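Local coordinates for protein putative D-lactate dehydrogenase (Chlamydomonas reinhardtii, PDB 4ZGS) that acts as the chloroplast pyruvate reductase of this green alga, probably reducing pyruvate to D-lactate with an NAD-type cofactor, at residues V103-L108 with A356-D361; A140-A145 with P334-L339; I272-L277 with D292-E297; I352-D357 with L364-K369. All coordinates share one frame; numbering follows the deposited sequence.

Contact 1 of 4, residues V103-L108 with A356-D361; sequences VKLIAL and ADYVLD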
# COMPACT_ATOMS: atom_id res chain seq x y z
N VAL A 103 35.23 -13.31 25.07
CA VAL A 103 34.61 -12.02 25.38
C VAL A 103 34.29 -11.88 26.89
O VAL A 103 33.62 -12.75 27.48
CB VAL A 103 33.29 -11.78 24.56
CG1 VAL A 103 33.47 -12.15 23.08
CG2 VAL A 103 32.11 -12.54 25.14
N LYS A 104 34.85 -10.84 27.52
CA LYS A 104 34.52 -10.53 28.92
C LYS A 104 33.50 -9.41 29.11
O LYS A 104 33.07 -9.18 30.24
CB LYS A 104 35.78 -10.15 29.71
CG LYS A 104 36.67 -11.30 30.14
CD LYS A 104 37.37 -12.01 29.00
CE LYS A 104 38.23 -13.15 29.55
NZ LYS A 104 38.97 -13.89 28.50
N LEU A 105 33.05 -8.76 28.05
CA LEU A 105 32.08 -7.68 28.22
C LEU A 105 30.99 -7.72 27.17
O LEU A 105 31.25 -7.86 25.97
CB LEU A 105 32.77 -6.32 28.18
CG LEU A 105 31.82 -5.14 28.31
CD1 LEU A 105 31.29 -5.10 29.74
CD2 LEU A 105 32.53 -3.85 27.97
N ILE A 106 29.76 -7.59 27.62
CA ILE A 106 28.66 -7.46 26.70
C ILE A 106 28.10 -6.07 26.82
O ILE A 106 27.66 -5.67 27.90
CB ILE A 106 27.56 -8.52 26.99
CG1 ILE A 106 27.99 -9.90 26.47
CG2 ILE A 106 26.21 -8.11 26.35
CD1 ILE A 106 27.08 -11.01 26.90
N ALA A 107 28.09 -5.32 25.72
CA ALA A 107 27.50 -3.97 25.71
C ALA A 107 26.21 -3.95 24.92
O ALA A 107 26.19 -4.22 23.72
CB ALA A 107 28.47 -2.95 25.14
N LEU A 108 25.12 -3.63 25.60
CA LEU A 108 23.85 -3.46 24.96
C LEU A 108 23.78 -2.04 24.39
O LEU A 108 24.07 -1.08 25.08
CB LEU A 108 22.70 -3.67 25.96
CG LEU A 108 22.24 -5.04 26.52
CD1 LEU A 108 22.11 -6.14 25.43
CD2 LEU A 108 23.10 -5.50 27.66
N ALA A 356 35.16 1.98 26.85
CA ALA A 356 36.41 2.62 27.24
C ALA A 356 36.61 2.50 28.74
O ALA A 356 37.70 2.13 29.18
CB ALA A 356 36.45 4.06 26.81
N ASP A 357 35.57 2.79 29.51
CA ASP A 357 35.67 2.70 30.97
C ASP A 357 36.07 1.30 31.41
O ASP A 357 36.92 1.14 32.31
CB ASP A 357 34.36 3.04 31.67
CG ASP A 357 33.97 4.49 31.54
OD1 ASP A 357 34.82 5.34 31.17
OD2 ASP A 357 32.79 4.76 31.85
N TYR A 358 35.45 0.30 30.78
CA TYR A 358 35.76 -1.11 31.01
C TYR A 358 37.24 -1.37 30.74
O TYR A 358 37.93 -1.96 31.56
CB TYR A 358 34.88 -2.04 30.15
CG TYR A 358 35.45 -3.44 30.15
CD1 TYR A 358 35.36 -4.23 31.30
CD2 TYR A 358 36.10 -3.97 29.04
CE1 TYR A 358 35.91 -5.50 31.35
CE2 TYR A 358 36.65 -5.25 29.08
CZ TYR A 358 36.54 -6.00 30.24
OH TYR A 358 37.07 -7.27 30.32
N VAL A 359 37.71 -0.96 29.56
CA VAL A 359 39.11 -1.12 29.14
C VAL A 359 40.11 -0.40 30.07
O VAL A 359 41.21 -0.90 30.38
CB VAL A 359 39.31 -0.58 27.71
CG1 VAL A 359 40.82 -0.56 27.38
CG2 VAL A 359 38.51 -1.42 26.67
N LEU A 360 39.72 0.79 30.51
CA LEU A 360 40.55 1.64 31.33
C LEU A 360 40.32 1.30 32.78
O LEU A 360 40.86 1.95 33.68
CB LEU A 360 40.24 3.11 31.07
CG LEU A 360 40.70 3.56 29.70
CD1 LEU A 360 40.55 5.07 29.56
CD2 LEU A 360 42.16 3.11 29.52
N ASP A 361 39.49 0.29 33.00
CA ASP A 361 39.31 -0.19 34.37
C ASP A 361 38.67 0.82 35.32
O ASP A 361 38.90 0.77 36.52
CB ASP A 361 40.66 -0.62 34.92
CG ASP A 361 40.53 -1.55 36.08
OD1 ASP A 361 39.44 -2.17 36.20
OD2 ASP A 361 41.49 -1.66 36.88

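Contact 2 of 4, residues A140-A145 with P334-L339; sequences AEHAVA and PHTAFL. With NAD (nicotinamide-adenine-dinucleotide), chain I.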
# COMPACT_ATOMS: atom_id res chain seq x y z
N ALA A 140 8.74 11.08 23.58
CA ALA A 140 7.57 11.96 23.79
C ALA A 140 7.12 12.56 22.46
O ALA A 140 5.95 12.63 22.20
CB ALA A 140 7.87 13.06 24.78
N GLU A 141 8.04 13.01 21.62
CA GLU A 141 7.64 13.54 20.33
C GLU A 141 7.01 12.42 19.46
O GLU A 141 6.27 12.71 18.53
CB GLU A 141 8.83 14.17 19.62
CG GLU A 141 9.35 15.42 20.34
CD GLU A 141 10.53 16.09 19.66
OE1 GLU A 141 10.98 15.62 18.60
OE2 GLU A 141 11.00 17.11 20.20
N HIS A 142 7.30 11.14 19.72
CA HIS A 142 6.73 10.12 18.87
C HIS A 142 5.25 9.88 19.16
O HIS A 142 4.45 9.76 18.25
CB HIS A 142 7.51 8.81 19.00
CG HIS A 142 7.14 7.81 17.97
ND1 HIS A 142 7.60 7.89 16.67
CD2 HIS A 142 6.40 6.67 18.04
CE1 HIS A 142 7.13 6.87 15.98
NE2 HIS A 142 6.39 6.13 16.78
N ALA A 143 4.92 9.82 20.44
CA ALA A 143 3.52 9.74 20.85
C ALA A 143 2.72 10.94 20.32
O ALA A 143 1.55 10.79 19.89
CB ALA A 143 3.43 9.68 22.35
N VAL A 144 3.34 12.11 20.34
CA VAL A 144 2.67 13.32 19.88
C VAL A 144 2.49 13.17 18.37
O VAL A 144 1.52 13.64 17.78
CB VAL A 144 3.46 14.61 20.26
CG1 VAL A 144 2.76 15.84 19.74
CG2 VAL A 144 3.56 14.72 21.75
N ALA A 145 3.48 12.56 17.73
CA ALA A 145 3.43 12.28 16.29
C ALA A 145 2.21 11.41 15.95
O ALA A 145 1.46 11.71 15.04
CB ALA A 145 4.72 11.60 15.87
N PRO A 334 6.60 0.24 14.51
CA PRO A 334 7.35 -0.93 14.96
C PRO A 334 8.46 -0.56 15.96
O PRO A 334 9.64 -0.64 15.63
CB PRO A 334 7.92 -1.48 13.64
CG PRO A 334 8.16 -0.25 12.82
CD PRO A 334 7.08 0.75 13.21
N HIS A 335 8.07 -0.16 17.17
CA HIS A 335 9.02 0.21 18.23
C HIS A 335 10.05 1.25 17.76
O HIS A 335 11.25 1.07 17.91
CB HIS A 335 9.72 -1.05 18.75
CG HIS A 335 10.15 -0.95 20.18
ND1 HIS A 335 9.66 -1.78 21.17
CD2 HIS A 335 11.01 -0.10 20.80
CE1 HIS A 335 10.20 -1.46 22.33
NE2 HIS A 335 11.03 -0.44 22.13
N THR A 336 9.58 2.28 17.09
CA THR A 336 10.48 3.32 16.61
C THR A 336 10.51 4.61 17.44
O THR A 336 11.17 5.57 17.05
CB THR A 336 10.14 3.67 15.16
OG1 THR A 336 8.80 4.19 15.11
CG2 THR A 336 10.22 2.44 14.29
N ALA A 337 9.76 4.67 18.54
CA ALA A 337 9.69 5.91 19.32
C ALA A 337 11.08 6.41 19.77
O ALA A 337 11.26 7.62 19.89
CB ALA A 337 8.78 5.74 20.53
N PHE A 338 12.02 5.51 20.05
CA PHE A 338 13.37 5.89 20.47
C PHE A 338 14.23 6.12 19.25
O PHE A 338 15.36 6.55 19.36
CB PHE A 338 14.06 4.81 21.30
CG PHE A 338 14.69 3.72 20.44
CD1 PHE A 338 13.89 2.85 19.69
CD2 PHE A 338 16.07 3.60 20.31
CE1 PHE A 338 14.47 1.84 18.88
CE2 PHE A 338 16.65 2.61 19.50
CZ PHE A 338 15.85 1.73 18.79
N LEU A 339 13.72 5.80 18.08
CA LEU A 339 14.64 5.71 16.98
C LEU A 339 14.75 7.03 16.23
O LEU A 339 14.00 7.32 15.30
CB LEU A 339 14.21 4.59 16.03
CG LEU A 339 15.14 4.18 14.91
CD1 LEU A 339 16.33 3.35 15.44
CD2 LEU A 339 14.28 3.41 13.86
PA NAD I . 10.97 7.30 34.27
O1A NAD I . 11.42 6.62 35.50
O2A NAD I . 11.54 8.66 34.51
O5B NAD I . 9.37 7.33 34.14
C5B NAD I . 8.54 6.41 34.84
C4B NAD I . 7.63 7.12 35.79
O4B NAD I . 6.38 6.32 36.03
C3B NAD I . 8.27 7.31 37.12
O3B NAD I . 8.20 8.71 37.54
C2B NAD I . 7.53 6.50 38.07
O2B NAD I . 7.50 7.15 39.37
C1B NAD I . 6.16 6.39 37.51
N9A NAD I . 5.41 5.32 38.02
C8A NAD I . 5.89 4.23 38.79
N7A NAD I . 4.82 3.38 39.13
C5A NAD I . 3.69 3.94 38.58
C6A NAD I . 2.29 3.61 38.53
N6A NAD I . 1.79 2.44 39.16
N1A NAD I . 1.52 4.38 37.91
C2A NAD I . 1.80 5.41 37.32
N3A NAD I . 3.00 5.86 37.26
C4A NAD I . 4.06 5.18 37.88
O3 NAD I . 11.63 6.65 32.96
PN NAD I . 11.40 7.18 31.47
O1N NAD I . 12.64 7.68 30.84
O2N NAD I . 10.53 8.38 31.45
O5D NAD I . 10.74 6.02 30.59
C5D NAD I . 11.29 4.70 30.52
C4D NAD I . 10.33 3.91 29.73
O4D NAD I . 10.44 4.25 28.29
C3D NAD I . 10.58 2.46 29.78
O3D NAD I . 10.07 1.88 31.01
C2D NAD I . 9.84 1.98 28.62
O2D NAD I . 8.46 1.76 29.00
C1D NAD I . 9.91 3.06 27.60
N1N NAD I . 10.73 2.68 26.52
C2N NAD I . 10.28 2.86 25.19
C3N NAD I . 11.08 2.47 24.11
C7N NAD I . 10.59 2.67 22.68
O7N NAD I . 9.40 2.55 22.42
N7N NAD I . 11.50 2.96 21.64
C4N NAD I . 12.34 1.89 24.36
C5N NAD I . 12.79 1.71 25.68
C6N NAD I . 11.99 2.10 26.75

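Contact 3 of 4, residues I272-L277 with D292-E297; sequences IDSAAL and DVYENE. With NAD (nicotinamide-adenine-dinucleotide), chain I.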
# COMPACT_ATOMS: atom_id res chain seq x y z
N ILE A 272 -1.53 -2.55 28.31
CA ILE A 272 -2.81 -2.73 27.65
C ILE A 272 -3.18 -4.18 27.49
O ILE A 272 -2.34 -4.99 27.10
CB ILE A 272 -2.82 -2.12 26.24
CG1 ILE A 272 -2.57 -0.61 26.29
CG2 ILE A 272 -4.14 -2.42 25.54
CD1 ILE A 272 -2.55 -0.01 24.90
N ASP A 273 -4.43 -4.53 27.78
CA ASP A 273 -4.88 -5.89 27.51
C ASP A 273 -5.50 -5.90 26.12
O ASP A 273 -6.62 -5.45 25.93
CB ASP A 273 -5.87 -6.35 28.57
CG ASP A 273 -6.59 -7.64 28.20
OD1 ASP A 273 -6.13 -8.41 27.31
OD2 ASP A 273 -7.62 -7.90 28.84
N SER A 274 -4.77 -6.47 25.17
CA SER A 274 -5.09 -6.33 23.76
C SER A 274 -6.43 -6.96 23.43
O SER A 274 -7.14 -6.49 22.55
CB SER A 274 -4.00 -6.97 22.91
OG SER A 274 -2.73 -6.49 23.31
N ALA A 275 -6.78 -8.03 24.11
CA ALA A 275 -8.08 -8.64 23.86
C ALA A 275 -9.22 -7.61 24.01
O ALA A 275 -10.17 -7.58 23.22
CB ALA A 275 -8.30 -9.85 24.79
N ALA A 276 -9.09 -6.70 24.97
CA ALA A 276 -10.19 -5.78 25.28
C ALA A 276 -10.36 -4.69 24.23
O ALA A 276 -11.40 -4.04 24.18
CB ALA A 276 -9.98 -5.15 26.65
N LEU A 277 -9.38 -4.51 23.35
CA LEU A 277 -9.41 -3.38 22.44
C LEU A 277 -10.50 -3.44 21.37
O LEU A 277 -11.08 -2.40 21.02
CB LEU A 277 -8.05 -3.23 21.74
CG LEU A 277 -6.88 -2.80 22.64
CD1 LEU A 277 -5.59 -2.66 21.84
CD2 LEU A 277 -7.20 -1.53 23.38
N ASP A 292 3.22 2.20 19.66
CA ASP A 292 4.58 1.87 19.26
C ASP A 292 4.93 0.49 19.82
O ASP A 292 6.02 -0.03 19.59
CB ASP A 292 5.56 2.93 19.76
CG ASP A 292 6.93 2.82 19.10
OD1 ASP A 292 6.93 2.73 17.85
OD2 ASP A 292 7.99 2.80 19.82
N VAL A 293 4.02 -0.08 20.60
CA VAL A 293 4.29 -1.30 21.37
C VAL A 293 3.03 -2.18 21.53
O VAL A 293 1.90 -1.66 21.51
CB VAL A 293 4.84 -0.94 22.80
CG1 VAL A 293 6.22 -0.29 22.70
CG2 VAL A 293 3.84 -0.05 23.57
N TYR A 294 3.24 -3.48 21.68
CA TYR A 294 2.17 -4.49 21.78
C TYR A 294 2.58 -5.65 22.70
O TYR A 294 3.73 -6.04 22.70
CB TYR A 294 1.82 -4.99 20.39
CG TYR A 294 0.80 -6.10 20.36
CD1 TYR A 294 -0.56 -5.83 20.40
CD2 TYR A 294 1.21 -7.43 20.28
CE1 TYR A 294 -1.50 -6.85 20.36
CE2 TYR A 294 0.29 -8.46 20.24
CZ TYR A 294 -1.07 -8.16 20.28
OH TYR A 294 -1.98 -9.18 20.23
N GLU A 295 1.63 -6.27 23.39
CA GLU A 295 1.92 -7.16 24.53
C GLU A 295 2.92 -8.32 24.37
O GLU A 295 3.72 -8.54 25.29
CB GLU A 295 0.61 -7.79 25.00
CG GLU A 295 0.72 -8.60 26.26
CD GLU A 295 -0.55 -9.39 26.53
OE1 GLU A 295 -1.54 -9.17 25.80
OE2 GLU A 295 -0.56 -10.22 27.46
N ASN A 296 2.91 -9.08 23.28
CA ASN A 296 4.00 -10.05 23.09
C ASN A 296 4.82 -9.61 21.89
O ASN A 296 4.44 -9.79 20.76
CB ASN A 296 3.50 -11.50 22.92
CG ASN A 296 4.65 -12.55 22.97
OD1 ASN A 296 5.82 -12.24 22.76
ND2 ASN A 296 4.29 -13.80 23.28
N GLU A 297 5.97 -9.02 22.15
CA GLU A 297 6.79 -8.51 21.07
C GLU A 297 7.88 -9.46 20.64
O GLU A 297 8.49 -9.24 19.59
CB GLU A 297 7.46 -7.20 21.52
CG GLU A 297 6.51 -6.06 21.76
CD GLU A 297 7.20 -4.87 22.38
OE1 GLU A 297 8.41 -4.96 22.68
OE2 GLU A 297 6.53 -3.83 22.57
PA NAD I . 10.97 7.30 34.27
O1A NAD I . 11.42 6.62 35.50
O2A NAD I . 11.54 8.66 34.51
O5B NAD I . 9.37 7.33 34.14
C5B NAD I . 8.54 6.41 34.84
C4B NAD I . 7.63 7.12 35.79
O4B NAD I . 6.38 6.32 36.03
C3B NAD I . 8.27 7.31 37.12
O3B NAD I . 8.20 8.71 37.54
C2B NAD I . 7.53 6.50 38.07
O2B NAD I . 7.50 7.15 39.37
C1B NAD I . 6.16 6.39 37.51
N9A NAD I . 5.41 5.32 38.02
C8A NAD I . 5.89 4.23 38.79
N7A NAD I . 4.82 3.38 39.13
C5A NAD I . 3.69 3.94 38.58
C6A NAD I . 2.29 3.61 38.53
N6A NAD I . 1.79 2.44 39.16
N1A NAD I . 1.52 4.38 37.91
C2A NAD I . 1.80 5.41 37.32
N3A NAD I . 3.00 5.86 37.26
C4A NAD I . 4.06 5.18 37.88
O3 NAD I . 11.63 6.65 32.96
PN NAD I . 11.40 7.18 31.47
O1N NAD I . 12.64 7.68 30.84
O2N NAD I . 10.53 8.38 31.45
O5D NAD I . 10.74 6.02 30.59
C5D NAD I . 11.29 4.70 30.52
C4D NAD I . 10.33 3.91 29.73
O4D NAD I . 10.44 4.25 28.29
C3D NAD I . 10.58 2.46 29.78
O3D NAD I . 10.07 1.88 31.01
C2D NAD I . 9.84 1.98 28.62
O2D NAD I . 8.46 1.76 29.00
C1D NAD I . 9.91 3.06 27.60
N1N NAD I . 10.73 2.68 26.52
C2N NAD I . 10.28 2.86 25.19
C3N NAD I . 11.08 2.47 24.11
C7N NAD I . 10.59 2.67 22.68
O7N NAD I . 9.40 2.55 22.42
N7N NAD I . 11.50 2.96 21.64
C4N NAD I . 12.34 1.89 24.36
C5N NAD I . 12.79 1.71 25.68
C6N NAD I . 11.99 2.10 26.75

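Contact 4 of 4, residues I352-D357 with L364-K369; sequences IQNIAD and LGNEVK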
# COMPACT_ATOMS: atom_id res chain seq x y z
N ILE A 352 30.30 3.50 23.64
CA ILE A 352 31.73 3.56 23.35
C ILE A 352 32.45 3.93 24.67
O ILE A 352 33.46 3.32 25.03
CB ILE A 352 32.04 4.57 22.22
CG1 ILE A 352 31.50 4.09 20.88
CG2 ILE A 352 33.51 4.84 22.11
CD1 ILE A 352 31.70 5.07 19.73
N GLN A 353 31.86 4.88 25.40
CA GLN A 353 32.33 5.29 26.73
C GLN A 353 32.20 4.12 27.72
O GLN A 353 33.05 3.92 28.57
CB GLN A 353 31.55 6.51 27.21
CG GLN A 353 31.94 7.07 28.59
CD GLN A 353 33.31 7.77 28.64
OE1 GLN A 353 33.57 8.74 27.91
NE2 GLN A 353 34.18 7.30 29.53
N ASN A 354 31.14 3.32 27.58
CA ASN A 354 31.00 2.11 28.40
C ASN A 354 32.16 1.15 28.13
O ASN A 354 32.70 0.56 29.06
CB ASN A 354 29.68 1.37 28.12
CG ASN A 354 28.49 1.93 28.91
OD1 ASN A 354 28.64 2.71 29.87
ND2 ASN A 354 27.28 1.50 28.52
N ILE A 355 32.50 0.97 26.85
CA ILE A 355 33.63 0.12 26.47
C ILE A 355 34.94 0.68 27.04
O ILE A 355 35.73 -0.06 27.62
CB ILE A 355 33.85 -0.01 24.95
CG1 ILE A 355 32.57 -0.41 24.17
CG2 ILE A 355 35.06 -0.92 24.70
CD1 ILE A 355 31.93 -1.70 24.58
N ALA A 356 35.16 1.98 26.85
CA ALA A 356 36.41 2.62 27.24
C ALA A 356 36.61 2.50 28.74
O ALA A 356 37.70 2.13 29.18
CB ALA A 356 36.45 4.06 26.81
N ASP A 357 35.57 2.79 29.51
CA ASP A 357 35.67 2.70 30.97
C ASP A 357 36.07 1.30 31.41
O ASP A 357 36.92 1.14 32.31
CB ASP A 357 34.36 3.04 31.67
CG ASP A 357 33.97 4.49 31.54
OD1 ASP A 357 34.82 5.34 31.17
OD2 ASP A 357 32.79 4.76 31.85
N LEU A 364 32.19 1.29 36.29
CA LEU A 364 31.29 1.19 35.13
C LEU A 364 29.99 1.98 35.32
O LEU A 364 29.75 2.98 34.63
CB LEU A 364 31.00 -0.28 34.85
CG LEU A 364 32.27 -1.02 34.41
CD1 LEU A 364 32.06 -2.50 34.26
CD2 LEU A 364 32.77 -0.44 33.09
N GLY A 365 29.14 1.52 36.22
CA GLY A 365 27.95 2.26 36.59
C GLY A 365 26.76 2.03 35.69
O GLY A 365 25.63 2.18 36.13
N ASN A 366 27.02 1.63 34.44
CA ASN A 366 25.96 1.20 33.53
C ASN A 366 25.91 -0.34 33.56
O ASN A 366 25.21 -0.99 32.77
CB ASN A 366 26.18 1.74 32.12
CG ASN A 366 25.83 3.22 31.98
OD1 ASN A 366 25.02 3.78 32.73
ND2 ASN A 366 26.48 3.87 31.02
N GLU A 367 26.71 -0.92 34.45
CA GLU A 367 26.72 -2.35 34.62
C GLU A 367 25.39 -2.87 35.18
O GLU A 367 24.91 -2.37 36.20
CB GLU A 367 27.85 -2.77 35.56
CG GLU A 367 28.12 -4.26 35.55
CD GLU A 367 29.37 -4.65 36.31
OE1 GLU A 367 29.80 -5.83 36.18
OE2 GLU A 367 29.93 -3.80 37.05
N VAL A 368 24.79 -3.84 34.50
CA VAL A 368 23.70 -4.63 35.07
C VAL A 368 24.29 -6.00 35.50
O VAL A 368 25.16 -6.53 34.81
CB VAL A 368 22.51 -4.79 34.08
CG1 VAL A 368 22.96 -5.44 32.77
CG2 VAL A 368 21.39 -5.59 34.72
N LYS A 369 23.85 -6.54 36.64
CA LYS A 369 24.50 -7.72 37.22
C LYS A 369 23.60 -8.53 38.18
O LYS A 369 22.58 -8.02 38.66
CB LYS A 369 25.76 -7.30 37.99
CG LYS A 369 25.45 -6.71 39.36
CD LYS A 369 26.53 -5.75 39.83
CE LYS A 369 27.72 -6.49 40.38
NZ LYS A 369 28.66 -5.58 41.11

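Contact 1 of 4, residues V103-L108 with A356-D361
The phenol ring of Tyr358 lies with one face against Leu105, whose CB stands over the ring centre, 4.1 Å from the centroid and only 11° off the ring normal. This is a CH-pi contact. The same leucine also reaches the root of the ring, where Leu105 CD2 is 3.7 Å from both Tyr358 CG and Tyr358 CB; the two side chains run antiparallel, the leucine's end lying at the base of the tyrosine. Leu105 has CG anti to its backbone N (chi1 178°), which carries the isobutyl end along the tyrosine toward the helix rather than out past its hydroxyl. At the far end of the ring, Lys104 CB meets Tyr358 OH obliquely at 3.2 Å. The rest of the lysine chain bends at its second torsion and leads off, with NZ weakly hydrogen-bonded to Gly102 O. Were Tyr358 an alanine, Leu105 would probably lose the aromatic surface on which its CB and CD2 rest, opening a gap between strand and helix. Tyr358 sits in the last turn of its helix: Asp361, with positive phi, ends the helix in a Schellman motif, its N weakly bonded to Tyr358 O. Nearby, Val359 and Leu360 touch helix 26-33, while Leu105 also touches strand 127-129. Strand 105-108 belongs to a five-stranded parallel sheet, and helix 341-359 comes from the far end of the sequence to pack beside it, an arrangement typical of the substrate-binding domain of D-isomer specific 2-hydroxyacid dehydrogenases.

Contact 2 of 4, residues A140-A145 with P334-L339
His142, whose imidazole lies against Thr336 and Ala337, is held at its polar end by a hydrogen bond between NE2 and Thr333 OG1, just ahead of the loop it faces. The Thr336 hydroxyl comes close as well, OG1 lying 3.3 Å from His142 CE1, as the two side chains run obliquely across one another. The rest of the meeting is apolar. Ala337 CA sits over one face of the imidazole, displaced toward its rim, 3.7 Å from the ring centroid in a CH-pi contact, and Ala337 CB approaches His142 CD2 at 3.6 Å. The anti setting of CG relative to the backbone N (chi1 -169°) extends the imidazole from its helix to this loop. Thr336 to Leu339 form a type I turn, which passes along the nicotinamide of the bound NAD: Phe338 N is 3.0 Å from N7N of the NAD, and His335 NE2 is 3.2 Å from its C7N. The turn is also held by Asp292, whose OD1 and OD2 take the amides of Thr336 and Ala337 respectively. Arg152 of the second subunit bonds to the carbonyl oxygens of Thr336 and Ala337, bringing that subunit to the same loop. Helix 136-151 lies between helix 188-200, touched by Ala140, Glu141 and Val144, and the connection that leads from strand 330-332 into helix 341-359.

Contact 3 of 4, residues I272-L277 with D292-E297
Ser274 and Tyr294 meet with the serine hydroxymethyl set obliquely to the phenol ring, OG lying 3.2 Å from Tyr294 CE1 and CB 3.6 Å from the same carbon. The tyrosine extends toward the serine because CG is anti to the backbone N (chi1 176°), bringing the far half of the ring across to the other loop. Its orientation is further defined from outside: the ring of Phe321 meets it with the planes at about 50°, and Tyr294 OH makes a weak hydrogen bond with Gln320 NE2. Glu295 stretches out beside the serine, OE1 approaching Ser274 OG at 3.8 Å, and Glu295 OE1 lies 4.9 Å from Asp273 OD1. Two like charges at that spacing are likely to disfavour a closer approach of the carboxylates. Asp273 turns partly to its own loop, where OD1 takes a weak bond from Ala275 N. At the start of the other segment Asp292 takes no part in this meeting; its OD2 lies 3.0 Å from O7N of the NAD. The loop that supplies Tyr294 therefore also reaches the nicotinamide end of the coenzyme. One loop follows strand 261-265 and leads into helix 277-283, and the other follows strand 286-291, the next strand of the parallel sheet. The first lies within, and the second follows, the beta-alpha-beta unit that these two strands form with helix 277-283 in the Rossmann-type NAD-binding domain.

Contact 4 of 4, residues I352-D357 with L364-K369
A single hydrogen bond joins the side chains of Asn354 and Asn366: Asn366 ND2 donates to Asn354 OD1 over 2.7 Å, nearly straight with an angle of 160° at the hydrogen. The donor lies in the carbonyl plane of Asn354, on a lone pair, yet the two amide planes stand 74° apart as the side chains cross at about a right angle. Asn354 ND2 in turn bonds to Arg130 O, so both ends of this buried amide are engaged and its rotation is fixed. A leucine in its place would probably leave Asn366 ND2 and Arg130 O without their mates and loosen the tail against the helix. The first bond ties helix 341-359 to the tail after it, the second to the loop beyond strand 127-129; the tail comes back beside that outer strand of the parallel sheet of the substrate-binding domain. Val368 is backbone-bonded to Val128 of strand 127-129, and Glu367 forms a salt bridge with Arg127. Apolar contact comes from Leu364, whose CD2 approaches Asp357 CB at 4.1 Å. Within the helix, Gln353 NE2 bonds to Asp357 OD1 at 2.6 Å.

How the contacts relate
From the N terminus, residues 103-108 open the longest loop, which contact 1 closes only at the end of helix 341-359. Inside it lies contact 2, running from helix 136-151 to the loop after strand 330-332, and inside that the short loop of contact 3 within the coenzyme domain. Contacts 2 and 3 meet through Asp292, and both touch NAD. Contact 4 opens on the helix just before contact 1 closes, sharing Ala356 and Asp357 with it, and closes in the C-terminal tail. Contacts 1 and 4 thus lie together in the substrate-binding domain, their centres 6 Å apart, whereas contacts 1 and 3 are about 36 Å apart between centres.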